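Local atomic coordinates of nucleoporin NUP82 (Chaetomium thermophilum, PDB entry 5CWW), a protein that probably serves as a structural component of the nuclear pore complex and as a docking partner for transport factors, represented here by its N-terminal beta-propeller domain. Residues R107-P112 with F156-W161; D127-L132 with C140-S145; G265-M270 with L284-P289; T478-E483 with R549-T554; G488-S493 with V504-G509. One frame throughout, in Å; residues are numbered along the deposited sequence. Where two conformers were deposited one is given.

Contact 1: residues R107-P112 with F156-W161; sequences RIIKTP and FKPKFW
Arg107 lays its guanidinium flat on the ring of Phe156, the two planes 24° apart and Arg107 CZ 4.4 Å from the Phe156 ring centroid. The cation-pi contact is off-centre, CZ lying 35° off the ring normal, and Arg107 NH2 comes to 3.6 Å from Phe156 CB. The arginine chain bends at chi2 (-71°), which swings CD round, while its NE is tied to the carbonyl of His147. On the opposite face of Phe156 sits Pro158 CD, from its own loop, over the ring centre. Ile108 turns its side chain away but presents its carbonyl to the ring's edge, with Ile108 O in plane and 3.4 Å from Phe156 CE2. Next, Ile109 bridges the two aromatics with its two branches. Its CD1 presses tightly on the rim of the first, 3.2 Å from Phe156 CZ, and Ile109 CG2 meets the edge of the second, 3.7 Å from Phe160 CZ. Thr111 adds its methyl, CG2 lying 3.6 Å from Phe160 CZ, and sends OG1 to the carbonyl of Lys62. Pro112 finishes the row with a CH-pi contact, its CD over the face 4.0 Å from the Phe160 centroid. Strand 106-110 and strand 160-162 are outermost in two different four-stranded antiparallel sheets of the propeller; strand 63-68 flanks the first, strand 137-141 the second, and the side chains here fill the seam between them.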
# COMPACT_ATOMS: atom_id res chain seq x y z
N ARG B 107 19.90 15.08 20.66
CA ARG B 107 19.23 16.34 20.35
C ARG B 107 17.72 16.13 20.27
O ARG B 107 17.26 15.05 19.91
CB ARG B 107 19.75 16.92 19.03
CG ARG B 107 20.97 17.82 19.17
CD ARG B 107 20.61 19.15 19.82
NE ARG B 107 21.47 20.23 19.35
CZ ARG B 107 21.24 21.52 19.56
NH1 ARG B 107 20.17 21.91 20.25
NH2 ARG B 107 22.08 22.43 19.09
N ILE B 108 16.97 17.17 20.61
CA ILE B 108 15.51 17.12 20.52
C ILE B 108 15.07 17.82 19.24
O ILE B 108 15.61 18.86 18.87
CB ILE B 108 14.84 17.78 21.75
CG1 ILE B 108 13.57 17.03 22.14
CG2 ILE B 108 14.54 19.27 21.52
CD1 ILE B 108 13.84 15.74 22.87
N ILE B 109 14.08 17.23 18.56
CA ILE B 109 13.49 17.83 17.37
C ILE B 109 12.01 18.11 17.61
O ILE B 109 11.18 17.21 17.49
CB ILE B 109 13.62 16.94 16.12
CG1 ILE B 109 15.03 16.34 16.00
CG2 ILE B 109 13.25 17.72 14.86
CD1 ILE B 109 16.11 17.35 15.80
N LYS B 110 11.69 19.34 17.96
CA LYS B 110 10.29 19.74 18.08
C LYS B 110 9.68 19.82 16.69
O LYS B 110 10.34 20.26 15.75
CB LYS B 110 10.15 21.07 18.82
CG LYS B 110 10.03 20.94 20.33
CD LYS B 110 8.70 20.30 20.73
CE LYS B 110 8.55 20.23 22.24
NZ LYS B 110 7.28 19.54 22.64
N THR B 111 8.43 19.39 16.57
CA THR B 111 7.75 19.34 15.29
C THR B 111 6.46 20.16 15.34
O THR B 111 5.97 20.48 16.42
CB THR B 111 7.40 17.89 14.89
OG1 THR B 111 6.28 17.44 15.66
CG2 THR B 111 8.58 16.96 15.14
N PRO B 112 5.92 20.51 14.17
CA PRO B 112 4.67 21.28 14.10
C PRO B 112 3.41 20.41 14.05
O PRO B 112 2.33 20.95 13.80
CB PRO B 112 4.83 22.07 12.81
CG PRO B 112 5.60 21.15 11.93
CD PRO B 112 6.55 20.39 12.84
N PHE B 156 19.64 25.79 16.08
CA PHE B 156 19.17 24.48 15.66
C PHE B 156 17.66 24.49 15.42
O PHE B 156 16.87 24.38 16.36
CB PHE B 156 19.53 23.43 16.71
CG PHE B 156 19.19 22.03 16.31
CD1 PHE B 156 19.83 21.42 15.24
CD2 PHE B 156 18.24 21.30 17.02
CE1 PHE B 156 19.51 20.13 14.87
CE2 PHE B 156 17.93 20.01 16.65
CZ PHE B 156 18.57 19.42 15.58
N LYS B 157 17.27 24.62 14.16
CA LYS B 157 15.86 24.68 13.78
C LYS B 157 15.61 23.94 12.46
O LYS B 157 15.49 24.56 11.41
CB LYS B 157 15.39 26.14 13.67
CG LYS B 157 16.30 27.05 12.84
CD LYS B 157 15.87 28.51 12.96
CE LYS B 157 16.30 29.12 14.29
NZ LYS B 157 15.93 30.56 14.39
N PRO B 158 15.55 22.60 12.53
CA PRO B 158 15.30 21.77 11.34
C PRO B 158 14.01 22.15 10.61
O PRO B 158 12.96 22.27 11.24
CB PRO B 158 15.21 20.35 11.91
CG PRO B 158 15.98 20.41 13.18
CD PRO B 158 15.74 21.78 13.73
N LYS B 159 14.11 22.34 9.30
CA LYS B 159 12.96 22.75 8.50
C LYS B 159 11.96 21.61 8.34
O LYS B 159 12.33 20.48 8.03
CB LYS B 159 13.43 23.23 7.12
CG LYS B 159 12.30 23.66 6.18
CD LYS B 159 11.52 24.84 6.74
CE LYS B 159 10.44 25.31 5.78
NZ LYS B 159 9.62 26.41 6.36
N PHE B 160 10.69 21.92 8.56
CA PHE B 160 9.58 21.00 8.34
C PHE B 160 8.67 21.55 7.25
O PHE B 160 8.25 22.70 7.31
CB PHE B 160 8.78 20.77 9.62
CG PHE B 160 9.42 19.82 10.58
CD1 PHE B 160 10.42 20.23 11.44
CD2 PHE B 160 8.99 18.50 10.65
CE1 PHE B 160 11.01 19.35 12.33
CE2 PHE B 160 9.57 17.61 11.54
CZ PHE B 160 10.58 18.04 12.38
N TRP B 161 8.37 20.72 6.25
CA TRP B 161 7.46 21.09 5.18
C TRP B 161 6.14 20.34 5.32
O TRP B 161 6.13 19.12 5.48
CB TRP B 161 8.08 20.78 3.81
CG TRP B 161 9.24 21.64 3.43
CD1 TRP B 161 10.53 21.50 3.84
CD2 TRP B 161 9.21 22.77 2.55
NE1 TRP B 161 11.31 22.48 3.28
CE2 TRP B 161 10.53 23.27 2.48
CE3 TRP B 161 8.21 23.40 1.82
CZ2 TRP B 161 10.86 24.37 1.71
CZ3 TRP B 161 8.54 24.50 1.05
CH2 TRP B 161 9.85 24.98 1.00

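Contact 2: residues D127-L132 with C140-S145; sequences DFLAVL and CILPDS
Asp127 O takes two donors, the amide of Leu142, with Leu142 N 3.0 Å from Asp127 O, and a water 2.7 Å from the same oxygen. That water donates again to Leu142 O, so the end of the pairing is closed by one direct bond and one water bridge. Further in, Leu129 and Cys140 form an antiparallel hydrogen-bonded pair. Leu129 N reaches Cys140 O at 3.0 Å, and the return bond from Cys140 N to Leu129 O is 2.8 Å long and nearly straight at 174°. Cys140 O also meets Phe128 CA in a CH...O contact. Several other polar groups bond outside the pair: Ser123 OG is hydrogen-bonded with both Phe128 O and Asp127 OD1, His188 meets Asp127 OD2, and Ile141 N very likely pairs with Lys159 O.

Side chains pack on both faces of this beta hairpin. Ile141 CD1 lies over the ring of Phe128, 3.6 Å from Phe128 CE1, the two side chains running side by side, and His188 stacks on that ring. Leu129 and Cys140 share the other face, where Leu142 CD2 packs 3.6 Å from Leu129 CB. An alanine in place of Leu142 would keep the backbone bond to Asp127 but would probably open a gap beside Leu129. The backbone fixes the register here, and apolar groups on both faces are likely to shield its bonds, while Asp127, the charged residue among those that touch, has its carboxylate held by Ser123 and His188.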
# COMPACT_ATOMS: atom_id res chain seq x y z
N ASP B 127 18.23 12.06 3.48
CA ASP B 127 18.27 13.50 3.69
C ASP B 127 16.89 14.05 4.05
O ASP B 127 16.78 15.08 4.72
CB ASP B 127 18.81 14.21 2.45
CG ASP B 127 18.15 13.74 1.16
OD1 ASP B 127 17.43 12.72 1.20
OD2 ASP B 127 18.36 14.39 0.12
N PHE B 128 15.84 13.35 3.62
CA PHE B 128 14.46 13.71 3.97
C PHE B 128 13.83 12.66 4.88
O PHE B 128 14.11 11.47 4.76
CB PHE B 128 13.59 13.86 2.71
CG PHE B 128 13.94 15.03 1.83
CD1 PHE B 128 14.98 15.89 2.16
CD2 PHE B 128 13.22 15.27 0.67
CE1 PHE B 128 15.29 16.96 1.34
CE2 PHE B 128 13.53 16.34 -0.14
CZ PHE B 128 14.56 17.19 0.19
N LEU B 129 12.98 13.12 5.79
CA LEU B 129 12.24 12.23 6.69
C LEU B 129 10.75 12.54 6.65
O LEU B 129 10.33 13.65 7.00
CB LEU B 129 12.77 12.35 8.12
CG LEU B 129 12.11 11.45 9.16
CD1 LEU B 129 12.46 9.99 8.92
CD2 LEU B 129 12.52 11.87 10.57
N ALA B 130 9.95 11.57 6.23
CA ALA B 130 8.50 11.71 6.21
C ALA B 130 7.95 11.47 7.61
O ALA B 130 8.28 10.47 8.25
CB ALA B 130 7.88 10.75 5.22
N VAL B 131 7.11 12.39 8.08
CA VAL B 131 6.56 12.35 9.43
C VAL B 131 5.04 12.31 9.40
O VAL B 131 4.39 13.29 9.01
CB VAL B 131 7.02 13.57 10.26
CG1 VAL B 131 6.50 13.48 11.69
CG2 VAL B 131 8.53 13.68 10.26
N LEU B 132 4.47 11.18 9.80
CA LEU B 132 3.04 10.94 9.69
C LEU B 132 2.32 10.91 11.03
O LEU B 132 2.76 10.25 11.97
CB LEU B 132 2.78 9.62 8.96
CG LEU B 132 2.89 9.60 7.44
CD1 LEU B 132 4.32 9.84 6.99
CD2 LEU B 132 2.38 8.27 6.91
N CYS B 140 10.52 16.43 6.97
CA CYS B 140 11.61 17.06 7.71
C CYS B 140 12.90 17.03 6.91
O CYS B 140 13.37 15.96 6.52
CB CYS B 140 11.82 16.36 9.06
SG CYS B 140 13.14 17.10 10.06
N ILE B 141 13.45 18.21 6.65
CA ILE B 141 14.77 18.32 6.06
C ILE B 141 15.78 18.03 7.15
O ILE B 141 16.05 18.87 8.00
CB ILE B 141 15.02 19.72 5.45
CG1 ILE B 141 13.84 20.14 4.57
CG2 ILE B 141 16.32 19.74 4.67
CD1 ILE B 141 13.48 19.14 3.49
N LEU B 142 16.34 16.82 7.12
CA LEU B 142 17.21 16.37 8.20
C LEU B 142 18.45 17.26 8.31
O LEU B 142 19.06 17.61 7.30
CB LEU B 142 17.61 14.91 7.97
CG LEU B 142 16.44 13.92 8.01
CD1 LEU B 142 16.91 12.51 7.70
CD2 LEU B 142 15.75 13.95 9.37
N PRO B 143 18.83 17.62 9.55
CA PRO B 143 19.93 18.56 9.73
C PRO B 143 21.30 17.91 9.63
O PRO B 143 21.41 16.68 9.62
CB PRO B 143 19.69 19.09 11.14
CG PRO B 143 19.11 17.93 11.86
CD PRO B 143 18.26 17.19 10.84
N ASP B 144 22.34 18.74 9.57
CA ASP B 144 23.71 18.25 9.56
C ASP B 144 23.98 17.50 10.86
O ASP B 144 23.50 17.89 11.92
CB ASP B 144 24.69 19.42 9.39
CG ASP B 144 26.05 18.97 8.89
OD1 ASP B 144 26.50 17.86 9.26
OD2 ASP B 144 26.68 19.73 8.11
N SER B 145 24.76 16.42 10.77
CA SER B 145 25.06 15.61 11.94
C SER B 145 25.94 16.35 12.95
O SER B 145 26.05 15.93 14.11
CB SER B 145 25.74 14.31 11.51
OG SER B 145 24.90 13.56 10.64
O HOH W 1 18.82 16.88 4.91

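Contact 3: residues G265-M270 with L284-P289; sequences GGWAPM and LCPLLP
Met270 lays its side chain across Pro286 and Leu288. Its CB starts against the proline ring, 3.9 Å from Pro286 CB. CG, anti to the carbonyl carbon (chi1 -49°), leans on the leucine, with Leu288 CD2 3.9 Å from Met270 CG. The chain is extended from there, and the sulfur touches both partners: Met270 SD is 3.8 Å from Pro286 CB, with Leu288 CD1 scarcely farther off. The methionine also packs on Leu298 and Leu302 of helix 298-315 and on Trp333 of helix 321-338.

The backbone of the same residue makes the polar link. Met270 O accepts Leu287 N at 2.7 Å with an N-H...O angle of 169°, the donor in the carbonyl plane, and Pro286 CA adds a CH...O contact to this oxygen. The cis peptide bond before Pro286 probably contributes to the bend that brings CA and the following amide to one acceptor. Alongside, Cys285 SG touches Trp267 CB at 3.6 Å, and its sulfur-aromatic approach to the indole is oblique, 4.8 Å from SG to the centroid of the Trp267 five-membered ring. Trp267 itself sits in a type II' turn, Gly265 to Ala268, where Gly266 takes a positive phi that suits glycine.

Both loops flank the paired strands 272-276 and 281-284, so the contact ties together the two ends of that hairpin. One short, straight backbone bond carries the polarity; sulfur, proline and leucine surfaces, uncharged and buried, supply the rest.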
# COMPACT_ATOMS: atom_id res chain seq x y z
N GLY B 265 14.80 -6.28 -10.17
CA GLY B 265 14.83 -6.20 -11.62
C GLY B 265 13.44 -6.23 -12.21
O GLY B 265 12.44 -6.21 -11.49
N GLY B 266 13.39 -6.27 -13.54
CA GLY B 266 12.12 -6.29 -14.25
C GLY B 266 11.24 -5.12 -13.89
O GLY B 266 11.71 -4.00 -13.69
N TRP B 267 9.94 -5.39 -13.79
CA TRP B 267 8.96 -4.36 -13.52
C TRP B 267 8.83 -4.04 -12.03
O TRP B 267 8.11 -3.11 -11.66
CB TRP B 267 7.60 -4.78 -14.06
CG TRP B 267 7.56 -4.96 -15.54
CD1 TRP B 267 7.56 -6.14 -16.23
CD2 TRP B 267 7.50 -3.93 -16.53
NE1 TRP B 267 7.51 -5.91 -17.58
CE2 TRP B 267 7.47 -4.55 -17.79
CE3 TRP B 267 7.47 -2.53 -16.47
CZ2 TRP B 267 7.42 -3.83 -18.98
CZ3 TRP B 267 7.42 -1.81 -17.65
CH2 TRP B 267 7.39 -2.47 -18.89
N ALA B 268 9.53 -4.80 -11.20
CA ALA B 268 9.39 -4.70 -9.75
C ALA B 268 9.55 -3.27 -9.21
O ALA B 268 8.73 -2.81 -8.41
CB ALA B 268 10.38 -5.63 -9.06
N PRO B 269 10.60 -2.56 -9.64
CA PRO B 269 10.77 -1.23 -9.04
C PRO B 269 9.77 -0.17 -9.54
O PRO B 269 9.83 0.96 -9.07
CB PRO B 269 12.21 -0.84 -9.42
CG PRO B 269 12.67 -1.83 -10.45
CD PRO B 269 11.58 -2.83 -10.70
N MET B 270 8.88 -0.54 -10.46
CA MET B 270 7.80 0.34 -10.90
C MET B 270 6.44 -0.19 -10.46
O MET B 270 5.41 0.26 -10.96
CB MET B 270 7.79 0.51 -12.41
CG MET B 270 9.11 0.85 -13.02
SD MET B 270 8.99 0.91 -14.82
CE MET B 270 10.73 0.92 -15.24
N LEU B 284 -0.15 -2.10 -8.98
CA LEU B 284 -0.16 -1.07 -10.01
C LEU B 284 1.18 -1.03 -10.71
O LEU B 284 2.20 -0.80 -10.06
CB LEU B 284 -0.45 0.30 -9.42
CG LEU B 284 -1.88 0.80 -9.22
CD1 LEU B 284 -1.81 2.19 -8.61
CD2 LEU B 284 -2.67 0.82 -10.52
N CYS B 285 1.19 -1.23 -12.02
CA CYS B 285 2.45 -1.25 -12.76
C CYS B 285 2.25 -0.86 -14.23
O CYS B 285 1.36 -1.40 -14.89
CB CYS B 285 3.07 -2.65 -12.68
SG CYS B 285 4.54 -2.87 -13.69
N PRO B 286 3.09 0.05 -14.75
CA PRO B 286 4.22 0.75 -14.13
C PRO B 286 3.84 2.10 -13.53
O PRO B 286 3.35 2.97 -14.24
CB PRO B 286 5.18 0.94 -15.31
CG PRO B 286 4.27 1.13 -16.48
CD PRO B 286 2.99 0.38 -16.19
N LEU B 287 4.08 2.26 -12.23
CA LEU B 287 3.81 3.52 -11.55
C LEU B 287 5.09 4.34 -11.43
O LEU B 287 6.00 3.96 -10.69
CB LEU B 287 3.21 3.27 -10.16
CG LEU B 287 2.82 4.52 -9.37
CD1 LEU B 287 1.69 5.28 -10.05
CD2 LEU B 287 2.44 4.15 -7.94
N LEU B 288 5.16 5.44 -12.17
CA LEU B 288 6.35 6.29 -12.19
C LEU B 288 6.00 7.75 -11.92
O LEU B 288 4.93 8.22 -12.31
CB LEU B 288 7.05 6.17 -13.54
CG LEU B 288 7.83 4.88 -13.82
CD1 LEU B 288 8.25 4.84 -15.28
CD2 LEU B 288 9.04 4.76 -12.92
N PRO B 289 6.90 8.48 -11.25
CA PRO B 289 6.74 9.94 -11.22
C PRO B 289 7.04 10.54 -12.59
O PRO B 289 7.45 9.81 -13.49
CB PRO B 289 7.77 10.39 -10.17
CG PRO B 289 8.73 9.27 -10.06
CD PRO B 289 7.99 8.02 -10.37

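Contact 4: residues T478-E483 with R549-T554; sequences TLKPAE and RDRIFT
The loop between strands 469-476 and 491-494 is fastened to strand 548-554, an outermost strand of its propeller sheet, chiefly by a salt bridge from Glu483 to Arg551. The two side chains meet tip to tip, carboxylate and guanidinium nearly coplanar at 22°. Arg551 NH2 stands 2.6 Å from Glu483 OE2, using that oxygen's syn lone pair with the acceptor in the guanidinium plane. Glu483 OE1 adds weak bonds to NH1 and NH2, and receives a firmer one on its anti lone pair from within the loop: Lys480 N is 2.8 Å from Glu483 OE1, at an angle of 177°. Arg551 gets there by a bend at chi3 (-59°), which turns NE aside from an otherwise extended chain. Just past it, Ile552 and Phe553 both face Ile510 of the adjoining strand in a classic beta bulge. NH1 of Arg551 also points to the Thr478 carbonyl, though too closely to be trusted in detail, and Leu479 CD2 lies 3.5 Å from Arg551 NH1. An alanine at Glu483 would probably leave Arg551 without its counter-charge, near the like-charged Lys480, and the Lys480 amide without its acceptor. Pro481 and Lys480 pack on the backbone of another protein's chain, and Ala482 N bonds to an acidic side chain there.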
# COMPACT_ATOMS: atom_id res chain seq x y z
N THR B 478 2.45 -16.33 13.89
CA THR B 478 3.57 -15.76 14.64
C THR B 478 3.14 -15.46 16.08
O THR B 478 3.97 -15.13 16.92
CB THR B 478 4.11 -14.48 13.99
OG1 THR B 478 3.09 -13.47 13.98
CG2 THR B 478 4.58 -14.76 12.57
N LEU B 479 1.84 -15.57 16.34
CA LEU B 479 1.29 -15.35 17.68
C LEU B 479 0.51 -16.56 18.16
O LEU B 479 -0.08 -17.30 17.36
CB LEU B 479 0.37 -14.12 17.68
CG LEU B 479 1.00 -12.77 17.33
CD1 LEU B 479 -0.09 -11.70 17.27
CD2 LEU B 479 2.07 -12.39 18.34
N LYS B 480 0.49 -16.77 19.48
CA LYS B 480 -0.39 -17.76 20.07
C LYS B 480 -1.78 -17.16 20.15
O LYS B 480 -1.92 -15.93 20.16
CB LYS B 480 0.09 -18.17 21.47
CG LYS B 480 1.56 -18.58 21.54
CD LYS B 480 1.85 -19.30 22.85
CE LYS B 480 3.34 -19.50 23.06
NZ LYS B 480 4.04 -18.21 23.30
N PRO B 481 -2.82 -18.00 20.19
CA PRO B 481 -4.21 -17.52 20.26
C PRO B 481 -4.44 -16.50 21.38
O PRO B 481 -5.19 -15.55 21.20
CB PRO B 481 -5.01 -18.79 20.50
CG PRO B 481 -4.20 -19.87 19.89
CD PRO B 481 -2.77 -19.47 20.11
N ALA B 482 -3.78 -16.72 22.52
CA ALA B 482 -3.94 -15.85 23.67
C ALA B 482 -3.28 -14.49 23.46
O ALA B 482 -3.57 -13.53 24.17
CB ALA B 482 -3.36 -16.52 24.91
N GLU B 483 -2.39 -14.41 22.47
CA GLU B 483 -1.64 -13.18 22.20
C GLU B 483 -2.35 -12.29 21.18
O GLU B 483 -2.02 -11.11 21.04
CB GLU B 483 -0.24 -13.52 21.71
CG GLU B 483 0.62 -14.23 22.74
CD GLU B 483 2.00 -14.57 22.22
OE1 GLU B 483 2.09 -15.22 21.16
OE2 GLU B 483 2.99 -14.16 22.86
N ARG B 549 11.58 -19.35 11.36
CA ARG B 549 11.01 -18.30 12.20
C ARG B 549 11.38 -18.53 13.65
O ARG B 549 11.33 -19.66 14.14
CB ARG B 549 9.49 -18.23 12.03
CG ARG B 549 8.79 -19.57 12.20
CD ARG B 549 7.48 -19.62 11.43
NE ARG B 549 7.02 -20.99 11.24
CZ ARG B 549 7.47 -21.81 10.29
NH1 ARG B 549 6.98 -23.04 10.20
NH2 ARG B 549 8.40 -21.41 9.43
N ASP B 550 11.75 -17.45 14.34
CA ASP B 550 12.14 -17.54 15.74
C ASP B 550 11.78 -16.27 16.48
O ASP B 550 12.09 -15.17 16.03
CB ASP B 550 13.63 -17.82 15.87
CG ASP B 550 14.07 -18.00 17.31
OD1 ASP B 550 13.91 -19.12 17.84
OD2 ASP B 550 14.56 -17.02 17.91
N ARG B 551 11.11 -16.42 17.62
CA ARG B 551 10.77 -15.27 18.44
C ARG B 551 11.98 -14.79 19.22
O ARG B 551 12.66 -15.57 19.89
CB ARG B 551 9.63 -15.60 19.41
CG ARG B 551 9.26 -14.42 20.28
CD ARG B 551 7.88 -14.55 20.87
NE ARG B 551 6.84 -14.67 19.86
CZ ARG B 551 5.54 -14.56 20.12
NH1 ARG B 551 4.66 -14.68 19.14
NH2 ARG B 551 5.13 -14.32 21.36
N ILE B 552 12.25 -13.49 19.13
CA ILE B 552 13.41 -12.88 19.76
C ILE B 552 13.02 -12.16 21.05
O ILE B 552 13.85 -11.96 21.93
CB ILE B 552 14.09 -11.90 18.80
CG1 ILE B 552 13.14 -10.76 18.44
CG2 ILE B 552 14.54 -12.63 17.54
CD1 ILE B 552 13.79 -9.66 17.70
N PHE B 553 11.76 -11.77 21.14
CA PHE B 553 11.28 -10.95 22.25
C PHE B 553 9.79 -11.16 22.49
O PHE B 553 9.01 -11.27 21.54
CB PHE B 553 11.56 -9.47 21.98
CG PHE B 553 10.97 -8.55 23.01
CD1 PHE B 553 11.58 -8.38 24.24
CD2 PHE B 553 9.80 -7.86 22.75
CE1 PHE B 553 11.04 -7.53 25.18
CE2 PHE B 553 9.25 -7.01 23.69
CZ PHE B 553 9.87 -6.85 24.91
N THR B 554 9.42 -11.20 23.76
CA THR B 554 8.03 -11.32 24.17
C THR B 554 7.71 -10.33 25.27
O THR B 554 8.42 -10.26 26.28
CB THR B 554 7.71 -12.74 24.66
OG1 THR B 554 8.22 -13.70 23.72
CG2 THR B 554 6.21 -12.93 24.82

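Contact 5: residues G488-S493 with V504-G509; sequences GWPMFS and VTHPAG
Met491 O is gripped by two donors: Thr505 N at 2.9 Å from Met491 O, and a water that donates to the same oxygen. Val504 CA adds a CH...O contact, 3.3 Å from Met491 O. The water also bonds Ser493 OG and Thr505 OG1, which joins the hydroxyls of the two strands through one molecule; Thr505 OG1 has a second partner in Ala565 N. The return bond runs from Met491 N to Thr505 O, again 2.9 Å, and Pro490 CA leans on that acceptor as well.

This is the open end of the hairpin formed by strands 491-494 and 501-506, two of the four antiparallel strands in the propeller sheet that ends at 548-554. On one face Phe492 and Val504 lie side by side, pointing the same way, with Phe492 CE1 3.7 Å from Val504 CG2. Leu431 of the neighbouring sheet packs on both. On the other face Met491 curls its chain at chi3 (-76°) to bring CE 4.2 Å from Thr505 CG2.

Just before Met491, Pro490 lies beside His506 and meets the imidazole at its edge, Pro490 CB 3.7 Å from His506 CD2. Gly488 passes so near the tip of this ring that a CB there would collide with His506 NE2. The other ring nitrogen serves the type I turn from His506 to Gly509: Ala508 N is 3.1 Å from His506 ND1, tilted from the ring plane, while Pro507 CD sits over one face.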
# COMPACT_ATOMS: atom_id res chain seq x y z
N GLY B 488 -5.39 -5.52 16.70
CA GLY B 488 -3.95 -5.40 16.68
C GLY B 488 -3.42 -5.04 15.30
O GLY B 488 -3.97 -5.47 14.28
N TRP B 489 -2.34 -4.26 15.28
CA TRP B 489 -1.70 -3.84 14.05
C TRP B 489 -0.26 -4.32 14.00
O TRP B 489 0.67 -3.56 14.29
CB TRP B 489 -1.75 -2.32 13.91
CG TRP B 489 -3.01 -1.81 13.28
CD1 TRP B 489 -4.20 -1.58 13.90
CD2 TRP B 489 -3.20 -1.46 11.90
NE1 TRP B 489 -5.12 -1.12 12.99
CE2 TRP B 489 -4.53 -1.04 11.76
CE3 TRP B 489 -2.37 -1.48 10.78
CZ2 TRP B 489 -5.05 -0.62 10.54
CZ3 TRP B 489 -2.89 -1.07 9.56
CH2 TRP B 489 -4.22 -0.65 9.45
N PRO B 490 -0.05 -5.60 13.63
CA PRO B 490 1.32 -6.10 13.48
C PRO B 490 1.98 -5.50 12.25
O PRO B 490 1.28 -5.17 11.29
CB PRO B 490 1.13 -7.61 13.36
CG PRO B 490 -0.25 -7.77 12.80
CD PRO B 490 -1.06 -6.64 13.37
N MET B 491 3.31 -5.36 12.27
CA MET B 491 4.03 -4.67 11.21
C MET B 491 5.21 -5.47 10.67
O MET B 491 5.89 -6.15 11.43
CB MET B 491 4.54 -3.32 11.72
CG MET B 491 3.45 -2.39 12.23
SD MET B 491 4.15 -0.99 13.12
CE MET B 491 4.61 -1.76 14.67
N PHE B 492 5.46 -5.36 9.37
CA PHE B 492 6.68 -5.89 8.77
C PHE B 492 7.82 -4.89 8.92
O PHE B 492 7.60 -3.68 8.96
CB PHE B 492 6.47 -6.20 7.28
CG PHE B 492 5.79 -7.52 7.01
CD1 PHE B 492 6.24 -8.68 7.61
CD2 PHE B 492 4.72 -7.59 6.13
CE1 PHE B 492 5.62 -9.90 7.35
CE2 PHE B 492 4.10 -8.80 5.86
CZ PHE B 492 4.55 -9.95 6.47
N SER B 493 9.04 -5.41 9.01
CA SER B 493 10.25 -4.59 8.95
C SER B 493 11.32 -5.33 8.15
O SER B 493 11.49 -6.54 8.32
CB SER B 493 10.78 -4.28 10.35
OG SER B 493 9.79 -3.65 11.14
N VAL B 504 8.57 -9.25 12.20
CA VAL B 504 7.18 -8.96 12.51
C VAL B 504 7.10 -8.42 13.93
O VAL B 504 7.48 -9.10 14.89
CB VAL B 504 6.29 -10.22 12.38
CG1 VAL B 504 4.87 -9.95 12.87
CG2 VAL B 504 6.26 -10.68 10.93
N THR B 505 6.62 -7.18 14.06
CA THR B 505 6.47 -6.54 15.36
C THR B 505 5.00 -6.44 15.74
O THR B 505 4.15 -6.09 14.92
CB THR B 505 7.09 -5.12 15.37
OG1 THR B 505 8.48 -5.20 15.00
CG2 THR B 505 6.98 -4.49 16.75
N HIS B 506 4.72 -6.73 17.01
CA HIS B 506 3.36 -6.76 17.53
C HIS B 506 3.47 -6.49 19.03
O HIS B 506 4.50 -6.78 19.63
CB HIS B 506 2.71 -8.12 17.24
CG HIS B 506 1.26 -8.19 17.60
ND1 HIS B 506 0.82 -8.60 18.85
CD2 HIS B 506 0.14 -7.93 16.88
CE1 HIS B 506 -0.50 -8.58 18.88
NE2 HIS B 506 -0.93 -8.17 17.70
N PRO B 507 2.42 -5.92 19.65
CA PRO B 507 2.50 -5.68 21.09
C PRO B 507 2.85 -6.93 21.91
O PRO B 507 3.37 -6.82 23.02
CB PRO B 507 1.10 -5.17 21.44
CG PRO B 507 0.64 -4.50 20.19
CD PRO B 507 1.21 -5.30 19.06
N ALA B 508 2.57 -8.11 21.36
CA ALA B 508 2.86 -9.36 22.04
C ALA B 508 4.35 -9.69 21.99
O ALA B 508 4.88 -10.32 22.91
CB ALA B 508 2.05 -10.50 21.43
N GLY B 509 5.01 -9.28 20.92
CA GLY B 509 6.44 -9.52 20.77
C GLY B 509 6.96 -9.32 19.36
O GLY B 509 6.22 -8.89 18.47
O HOH W 2 8.57 -5.52 12.32

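Overall arrangement
The five contacts fall into two close pairs and one on its own. Contacts 1 and 2, centres 9 Å apart, share the sheet of strands 137-141 and 160-162, with contact 2 nested inside the loop that contact 1 closes; contacts 4 and 5, centres 10 Å apart, are nested likewise and meet where Leu479 packs on His506 and Ala508. Contact 3 touches none of them and lies across the chain's centre from contacts 4 and 5. Contacts 3 and 5 are buried, the others partly so. Backbone pairing dominates within the hairpins of 2 and 5, cation-pi and apolar packing on two phenylalanines fill the seam at 1, an ion pair holds 4 beside another protein's chain, and 3 is mostly apolar.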